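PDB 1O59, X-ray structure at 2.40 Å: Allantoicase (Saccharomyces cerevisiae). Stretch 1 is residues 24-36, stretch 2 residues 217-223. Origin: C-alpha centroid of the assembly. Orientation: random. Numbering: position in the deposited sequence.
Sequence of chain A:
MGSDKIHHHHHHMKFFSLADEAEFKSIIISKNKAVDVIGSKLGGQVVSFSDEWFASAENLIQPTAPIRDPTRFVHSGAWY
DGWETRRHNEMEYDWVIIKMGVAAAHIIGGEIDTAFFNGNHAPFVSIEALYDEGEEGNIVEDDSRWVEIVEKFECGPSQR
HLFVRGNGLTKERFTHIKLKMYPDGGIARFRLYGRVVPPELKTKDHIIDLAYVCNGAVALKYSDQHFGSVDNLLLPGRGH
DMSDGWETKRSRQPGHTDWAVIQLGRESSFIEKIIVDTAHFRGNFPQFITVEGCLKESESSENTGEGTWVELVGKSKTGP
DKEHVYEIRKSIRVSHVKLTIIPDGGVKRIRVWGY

Stretch 1, residues 24-36: FKSIIISKNKAVD
Stretch 2, residues 217-223: AVALKYS

Segments far apart in sequence can pack against one another through largely apolar contacts, without a hydrogen bond between them, and in yeast allantoicase the pairing of residues 24-36 with 217-223 is a compact example. The first stretch is helical through Lys31, widening into a pi-type turn at 26-31; Lys33 then adopts positive phi (56/40), and the chain runs out extended through Val35 (-138/165) and Asp36. The second is a strand from Val218 to Tyr222. Helix and strand axes approach to 8.4 Å, their directions 130° apart, and no hydrogen bond links the stretches, which together bury 332 Å².

Ala217 points its CB away, leaving Val218 (-147/134, chi1 p) to open the contact. Its CA lies 6.2 Å from the CA of Lys33, and its CB points toward the first stretch. Val218 CG2 sits 3.8 Å from Val35 CG1 (Val35 chi1 m) and 4.2 Å from Ile29 CG2, a branched aliphatic cluster bridging helix and extended segment, while Val218 CG1 lies 4.1 Å from Lys33 CB.

Ala219 (-79/124) contributes backbone: its O is 3.4 Å from Ile29 CG2, a van der Waals contact, since a methyl carbon offers no polar hydrogen.

At Leu220 phi/psi shifts to -101/-45, and its CA lies 6.1 Å from the CA of Ser30. The CB points sideways, but the m,t side chain brings CD2 within 3.6 Å of Ile29 CG2 (Ile29 m,t) and 4.0 Å of Ser30 CA. Leu220 CD1 lies 4.2 Å from Lys33 NZ, whose amine is instead satisfied by a weak 3.0 Å hydrogen bond to Ser30 O and by a partner elsewhere in the structure.

Lys221 makes no close contact. Tyr222 (-150/153, chi1 p) ends the interface loosely, its OH 4.3 Å from Lys25 NZ, too distant for a hydrogen bond.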

# COMPACT_ATOMS: atom_id res chain seq x y z
N PHE A 24 -12.04 -5.94 7.71
CA PHE A 24 -10.86 -5.11 7.96
C PHE A 24 -10.56 -4.19 6.75
O PHE A 24 -10.41 -2.97 6.90
CB PHE A 24 -9.69 -6.04 8.27
CG PHE A 24 -8.38 -5.33 8.50
CD1 PHE A 24 -8.17 -4.59 9.66
CD2 PHE A 24 -7.34 -5.43 7.58
CE1 PHE A 24 -6.99 -3.95 9.89
CE2 PHE A 24 -6.14 -4.78 7.80
CZ PHE A 24 -5.96 -4.04 8.96
N LYS A 25 -10.51 -4.78 5.57
CA LYS A 25 -10.23 -4.02 4.34
C LYS A 25 -11.29 -2.96 4.05
O LYS A 25 -10.97 -1.86 3.56
CB LYS A 25 -10.09 -4.97 3.14
CG LYS A 25 -8.76 -5.75 3.10
CD LYS A 25 -8.91 -7.07 2.29
CE LYS A 25 -7.58 -7.51 1.57
NZ LYS A 25 -7.73 -8.87 0.87
N SER A 26 -12.53 -3.29 4.37
CA SER A 26 -13.62 -2.33 4.32
C SER A 26 -13.31 -1.05 5.08
O SER A 26 -13.60 0.06 4.62
CB SER A 26 -14.87 -2.94 4.96
OG SER A 26 -15.72 -3.47 3.97
N ILE A 27 -12.80 -1.22 6.29
CA ILE A 27 -12.59 -0.09 7.17
C ILE A 27 -11.35 0.68 6.73
O ILE A 27 -11.36 1.90 6.63
CB ILE A 27 -12.50 -0.61 8.62
CG1 ILE A 27 -13.92 -0.96 9.11
CG2 ILE A 27 -11.82 0.41 9.53
CD1 ILE A 27 -14.00 -2.19 9.90
N ILE A 28 -10.29 -0.07 6.46
CA ILE A 28 -9.00 0.52 6.06
C ILE A 28 -9.11 1.29 4.75
O ILE A 28 -8.75 2.47 4.67
CB ILE A 28 -7.93 -0.61 6.00
CG1 ILE A 28 -7.68 -1.17 7.41
CG2 ILE A 28 -6.65 -0.12 5.40
CD1 ILE A 28 -7.28 -0.11 8.49
N ILE A 29 -9.68 0.64 3.76
CA ILE A 29 -9.67 1.14 2.40
C ILE A 29 -10.93 1.90 2.04
O ILE A 29 -10.85 3.06 1.68
CB ILE A 29 -9.46 -0.03 1.44
CG1 ILE A 29 -8.11 -0.68 1.70
CG2 ILE A 29 -9.51 0.45 0.00
CD1 ILE A 29 -8.00 -2.10 1.15
N SER A 30 -12.09 1.26 2.10
CA SER A 30 -13.32 1.89 1.64
C SER A 30 -13.66 3.07 2.51
O SER A 30 -14.07 4.11 2.01
CB SER A 30 -14.53 0.92 1.62
OG SER A 30 -14.22 -0.36 1.06
N LYS A 31 -13.52 2.92 3.83
CA LYS A 31 -13.93 4.00 4.74
C LYS A 31 -12.82 5.02 4.91
O LYS A 31 -13.05 6.22 4.82
CB LYS A 31 -14.36 3.46 6.09
CG LYS A 31 -15.67 2.70 6.03
CD LYS A 31 -16.27 2.51 7.43
CE LYS A 31 -17.03 1.18 7.52
NZ LYS A 31 -18.01 1.18 8.64
N ASN A 32 -11.60 4.56 5.16
CA ASN A 32 -10.55 5.48 5.54
C ASN A 32 -9.61 5.81 4.39
O ASN A 32 -8.70 6.60 4.58
CB ASN A 32 -9.78 4.95 6.77
CG ASN A 32 -10.61 4.99 8.05
OD1 ASN A 32 -10.67 6.01 8.76
ND2 ASN A 32 -11.24 3.87 8.36
N LYS A 33 -9.83 5.21 3.22
CA LYS A 33 -9.07 5.52 2.01
C LYS A 33 -7.57 5.35 2.23
O LYS A 33 -6.76 6.14 1.73
CB LYS A 33 -9.38 6.95 1.53
CG LYS A 33 -10.88 7.35 1.56
CD LYS A 33 -11.81 6.42 0.74
CE LYS A 33 -13.30 6.86 0.84
NZ LYS A 33 -14.16 6.22 -0.19
N ALA A 34 -7.19 4.31 2.97
CA ALA A 34 -5.82 4.17 3.41
C ALA A 34 -5.04 3.15 2.62
O ALA A 34 -5.60 2.23 2.00
CB ALA A 34 -5.80 3.80 4.85
N VAL A 35 -3.71 3.30 2.70
CA VAL A 35 -2.73 2.43 2.04
C VAL A 35 -1.57 2.17 3.00
O VAL A 35 -1.43 2.86 4.00
CB VAL A 35 -2.18 3.10 0.76
CG1 VAL A 35 -3.30 3.36 -0.26
CG2 VAL A 35 -1.43 4.42 1.11
N ASP A 36 -0.75 1.16 2.69
CA ASP A 36 0.47 0.87 3.45
C ASP A 36 1.57 1.88 3.12
O ASP A 36 2.33 1.74 2.12
CB ASP A 36 0.93 -0.56 3.20
CG ASP A 36 2.24 -0.90 3.89
OD1 ASP A 36 2.57 -0.22 4.90
OD2 ASP A 36 2.98 -1.84 3.47
N ALA A 217 -4.66 8.93 -4.06
CA ALA A 217 -5.48 7.99 -4.80
C ALA A 217 -5.37 6.62 -4.15
O ALA A 217 -4.33 6.26 -3.61
CB ALA A 217 -5.04 7.92 -6.22
N VAL A 218 -6.46 5.86 -4.23
CA VAL A 218 -6.57 4.57 -3.57
C VAL A 218 -7.45 3.61 -4.42
O VAL A 218 -8.49 4.00 -4.94
CB VAL A 218 -7.08 4.74 -2.10
CG1 VAL A 218 -8.49 5.15 -2.07
CG2 VAL A 218 -6.95 3.48 -1.30
N ALA A 219 -6.98 2.37 -4.59
CA ALA A 219 -7.73 1.35 -5.30
C ALA A 219 -8.80 0.78 -4.37
O ALA A 219 -8.49 0.31 -3.29
CB ALA A 219 -6.78 0.25 -5.77
N LEU A 220 -10.04 0.84 -4.81
CA LEU A 220 -11.16 0.54 -3.95
C LEU A 220 -11.78 -0.83 -4.13
O LEU A 220 -12.12 -1.46 -3.14
CB LEU A 220 -12.27 1.60 -4.13
CG LEU A 220 -11.99 2.91 -3.39
CD1 LEU A 220 -13.20 3.78 -3.48
CD2 LEU A 220 -11.60 2.69 -1.92
N LYS A 221 -11.98 -1.25 -5.37
CA LYS A 221 -12.77 -2.45 -5.67
C LYS A 221 -12.25 -3.06 -6.95
O LYS A 221 -11.75 -2.35 -7.80
CB LYS A 221 -14.26 -2.13 -5.81
CG LYS A 221 -14.97 -2.05 -4.46
CD LYS A 221 -16.42 -2.60 -4.43
CE LYS A 221 -16.88 -2.87 -2.95
NZ LYS A 221 -18.21 -3.59 -2.75
N TYR A 222 -12.36 -4.37 -7.05
CA TYR A 222 -11.80 -5.09 -8.19
C TYR A 222 -12.63 -6.33 -8.46
O TYR A 222 -13.24 -6.88 -7.56
CB TYR A 222 -10.32 -5.47 -7.93
CG TYR A 222 -10.09 -6.25 -6.64
CD1 TYR A 222 -10.22 -7.62 -6.59
CD2 TYR A 222 -9.75 -5.59 -5.48
CE1 TYR A 222 -10.04 -8.33 -5.38
CE2 TYR A 222 -9.53 -6.27 -4.30
CZ TYR A 222 -9.69 -7.64 -4.23
OH TYR A 222 -9.52 -8.27 -3.01
N SER A 223 -12.61 -6.76 -9.70
CA SER A 223 -13.20 -8.02 -10.09
C SER A 223 -12.41 -9.23 -9.50
O SER A 223 -12.97 -10.10 -8.88
CB SER A 223 -13.26 -8.08 -11.61
OG SER A 223 -12.00 -7.78 -12.18